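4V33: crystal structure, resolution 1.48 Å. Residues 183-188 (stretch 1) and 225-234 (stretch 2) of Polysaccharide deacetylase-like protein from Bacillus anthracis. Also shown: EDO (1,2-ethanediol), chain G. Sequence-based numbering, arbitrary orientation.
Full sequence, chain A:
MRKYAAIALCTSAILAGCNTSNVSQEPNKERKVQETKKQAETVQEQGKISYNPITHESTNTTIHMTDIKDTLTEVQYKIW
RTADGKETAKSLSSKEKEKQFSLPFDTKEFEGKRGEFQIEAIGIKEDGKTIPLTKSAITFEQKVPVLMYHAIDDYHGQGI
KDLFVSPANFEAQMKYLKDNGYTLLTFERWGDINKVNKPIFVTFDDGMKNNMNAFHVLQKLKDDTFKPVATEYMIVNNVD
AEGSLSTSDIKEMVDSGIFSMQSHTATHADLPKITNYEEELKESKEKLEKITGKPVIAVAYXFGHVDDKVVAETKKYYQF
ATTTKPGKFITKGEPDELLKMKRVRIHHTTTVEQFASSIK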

# COMPACT_ATOMS: atom_id res chain seq x y z
N THR A 183 -1.66 7.83 -4.48
CA THR A 183 -2.72 6.85 -4.72
C THR A 183 -3.08 6.20 -3.40
O THR A 183 -2.29 5.44 -2.82
CB THR A 183 -2.29 5.76 -5.74
OG1 THR A 183 -1.83 6.37 -6.95
CG2 THR A 183 -3.46 4.83 -6.05
N LEU A 184 -4.27 6.52 -2.90
CA LEU A 184 -4.72 5.94 -1.64
C LEU A 184 -5.16 4.50 -1.87
O LEU A 184 -5.86 4.20 -2.84
CB LEU A 184 -5.87 6.77 -1.05
CG LEU A 184 -5.47 8.05 -0.29
CD1 LEU A 184 -4.78 9.10 -1.17
CD2 LEU A 184 -6.69 8.66 0.39
N LEU A 185 -4.70 3.61 -0.99
CA LEU A 185 -4.98 2.19 -1.10
C LEU A 185 -5.49 1.62 0.21
O LEU A 185 -5.32 2.22 1.28
CB LEU A 185 -3.72 1.41 -1.48
CG LEU A 185 -3.09 1.73 -2.84
CD1 LEU A 185 -1.80 0.93 -3.00
CD2 LEU A 185 -4.06 1.43 -3.98
N THR A 186 -6.12 0.45 0.11
CA THR A 186 -6.46 -0.36 1.28
C THR A 186 -5.87 -1.75 1.04
O THR A 186 -5.37 -2.03 -0.04
CB THR A 186 -7.98 -0.45 1.50
OG1 THR A 186 -8.63 -0.93 0.31
CG2 THR A 186 -8.54 0.92 1.86
N PHE A 187 -5.93 -2.64 2.03
CA PHE A 187 -5.20 -3.90 1.92
C PHE A 187 -5.73 -4.87 0.86
O PHE A 187 -5.02 -5.77 0.44
CB PHE A 187 -5.05 -4.57 3.30
CG PHE A 187 -4.09 -3.85 4.19
CD1 PHE A 187 -2.72 -3.95 3.96
CD2 PHE A 187 -4.55 -3.02 5.21
CE1 PHE A 187 -1.82 -3.26 4.75
CE2 PHE A 187 -3.65 -2.32 6.00
CZ PHE A 187 -2.28 -2.43 5.77
N GLU A 188 -6.96 -4.65 0.41
CA GLU A 188 -7.49 -5.41 -0.72
C GLU A 188 -6.68 -5.17 -1.99
O GLU A 188 -6.72 -5.99 -2.92
CB GLU A 188 -8.95 -5.04 -0.98
CG GLU A 188 -9.89 -5.40 0.15
CD GLU A 188 -9.98 -4.32 1.22
OE1 GLU A 188 -9.23 -3.33 1.17
OE2 GLU A 188 -10.84 -4.48 2.12
N THR A 225 -11.04 12.64 -10.55
CA THR A 225 -9.63 12.27 -10.52
C THR A 225 -9.22 11.59 -9.21
O THR A 225 -8.51 10.58 -9.22
CB THR A 225 -8.73 13.50 -10.77
OG1 THR A 225 -9.03 14.52 -9.81
CG2 THR A 225 -8.96 14.06 -12.17
N PHE A 226 -9.69 12.13 -8.10
CA PHE A 226 -9.29 11.66 -6.77
C PHE A 226 -10.28 10.62 -6.24
O PHE A 226 -11.45 10.93 -6.01
CB PHE A 226 -9.21 12.86 -5.83
CG PHE A 226 -8.61 12.55 -4.48
CD1 PHE A 226 -7.30 12.11 -4.36
CD2 PHE A 226 -9.34 12.77 -3.32
CE1 PHE A 226 -6.75 11.84 -3.11
CE2 PHE A 226 -8.79 12.52 -2.07
CZ PHE A 226 -7.49 12.06 -1.96
N LYS A 227 -9.80 9.39 -6.06
CA LYS A 227 -10.64 8.28 -5.57
C LYS A 227 -10.12 7.81 -4.22
O LYS A 227 -9.35 6.85 -4.13
CB LYS A 227 -10.62 7.12 -6.56
CG LYS A 227 -10.99 7.50 -7.98
CD LYS A 227 -12.36 8.15 -8.05
CE LYS A 227 -12.79 8.35 -9.50
NZ LYS A 227 -14.10 9.05 -9.60
N PRO A 228 -10.52 8.50 -3.14
CA PRO A 228 -9.94 8.17 -1.85
C PRO A 228 -10.51 6.89 -1.26
O PRO A 228 -11.69 6.58 -1.45
CB PRO A 228 -10.34 9.36 -0.97
CG PRO A 228 -11.64 9.82 -1.58
CD PRO A 228 -11.47 9.62 -3.06
N VAL A 229 -9.65 6.15 -0.57
CA VAL A 229 -10.06 5.02 0.25
C VAL A 229 -9.28 5.07 1.56
O VAL A 229 -8.27 5.76 1.66
CB VAL A 229 -9.83 3.66 -0.44
CG1 VAL A 229 -10.74 3.51 -1.66
CG2 VAL A 229 -8.36 3.50 -0.82
N ALA A 230 -9.76 4.35 2.57
CA ALA A 230 -9.08 4.31 3.85
C ALA A 230 -9.47 3.06 4.62
O ALA A 230 -10.48 2.42 4.31
CB ALA A 230 -9.42 5.56 4.69
N THR A 231 -8.66 2.72 5.62
CA THR A 231 -8.91 1.56 6.47
C THR A 231 -9.33 2.02 7.87
O THR A 231 -8.69 2.90 8.45
CB THR A 231 -7.64 0.71 6.61
OG1 THR A 231 -7.26 0.22 5.32
CG2 THR A 231 -7.86 -0.47 7.55
N GLU A 232 -10.40 1.44 8.39
CA GLU A 232 -10.82 1.69 9.76
C GLU A 232 -10.58 0.41 10.53
O GLU A 232 -11.09 -0.64 10.14
CB GLU A 232 -12.31 2.03 9.81
CG GLU A 232 -12.86 2.18 11.23
CD GLU A 232 -12.37 3.44 11.89
OE1 GLU A 232 -12.68 4.53 11.36
OE2 GLU A 232 -11.65 3.34 12.92
N TYR A 233 -9.79 0.48 11.60
CA TYR A 233 -9.59 -0.68 12.45
C TYR A 233 -10.55 -0.57 13.63
O TYR A 233 -10.34 0.21 14.55
CB TYR A 233 -8.16 -0.71 12.96
CG TYR A 233 -7.06 -0.94 11.93
CD1 TYR A 233 -6.87 -2.19 11.34
CD2 TYR A 233 -6.16 0.08 11.61
CE1 TYR A 233 -5.83 -2.41 10.44
CE2 TYR A 233 -5.12 -0.13 10.72
CZ TYR A 233 -4.96 -1.38 10.15
OH TYR A 233 -3.92 -1.59 9.28
N MET A 234 -11.61 -1.37 13.60
CA MET A 234 -12.72 -1.27 14.53
C MET A 234 -12.51 -2.13 15.77
O MET A 234 -12.20 -3.32 15.65
CB MET A 234 -14.00 -1.73 13.82
CG MET A 234 -15.26 -1.65 14.65
SD MET A 234 -15.88 0.05 14.67
CE MET A 234 -16.33 0.23 16.40
C1 EDO G . -6.02 9.08 -6.42
O1 EDO G . -7.24 8.58 -6.97
C2 EDO G . -6.05 8.98 -4.89
O2 EDO G . -6.23 7.62 -4.50
O HOH W 1 -7.72 4.73 -4.57
O HOH W 2 -5.73 4.91 2.00
O HOH W 3 -5.69 2.12 4.09
O HOH W 4 -7.64 -2.41 4.37

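Leu-184 anchors the contact. Its CA-to-CB bond points toward stretch 2, and with chi1 m and chi2 p its end packs on Phe-226 and Pro-228: Leu-184 CD1 lies 3.9 Å from Phe-226 CE1, and CD2 4.0 Å from Pro-228 CB and 4.2 Å from Phe-226 CZ. Val-229, chi1 m, supplies the next piece, its CG2 packing 4.1 Å from Leu-184 CB and 3.7 Å from Thr-186 CG2. Thr-186 suits this border because its two branches serve different ends: the methyl joins the apolar patch, while OG1 donates to Glu-188 OE1 at 2.6 Å, within its own stretch. Further along, Phe-187 sets out sideways, but its ring reaches Tyr-233, with Phe-187 CE2 3.4 Å from Tyr-233 OH.

No direct hydrogen bond crosses between the stretches, although 409 Å² is buried; Val-229 N is left without a partner. Water does the polar work instead. One molecule donates to Leu-184 O (2.6 Å) and Lys-227 O (2.7 Å), so two carbonyls that could not pair with each other are joined. Another links Phe-187 N, at 2.9 Å, to Thr-231 OG1, at 2.8 Å, giving that hydroxyl a role beside the ring. At the other end a 1,2-ethanediol, probably from the crystallisation liquor, accepts from Leu-184 N through O2 and from Lys-227 N through O1, both at 2.8 Å.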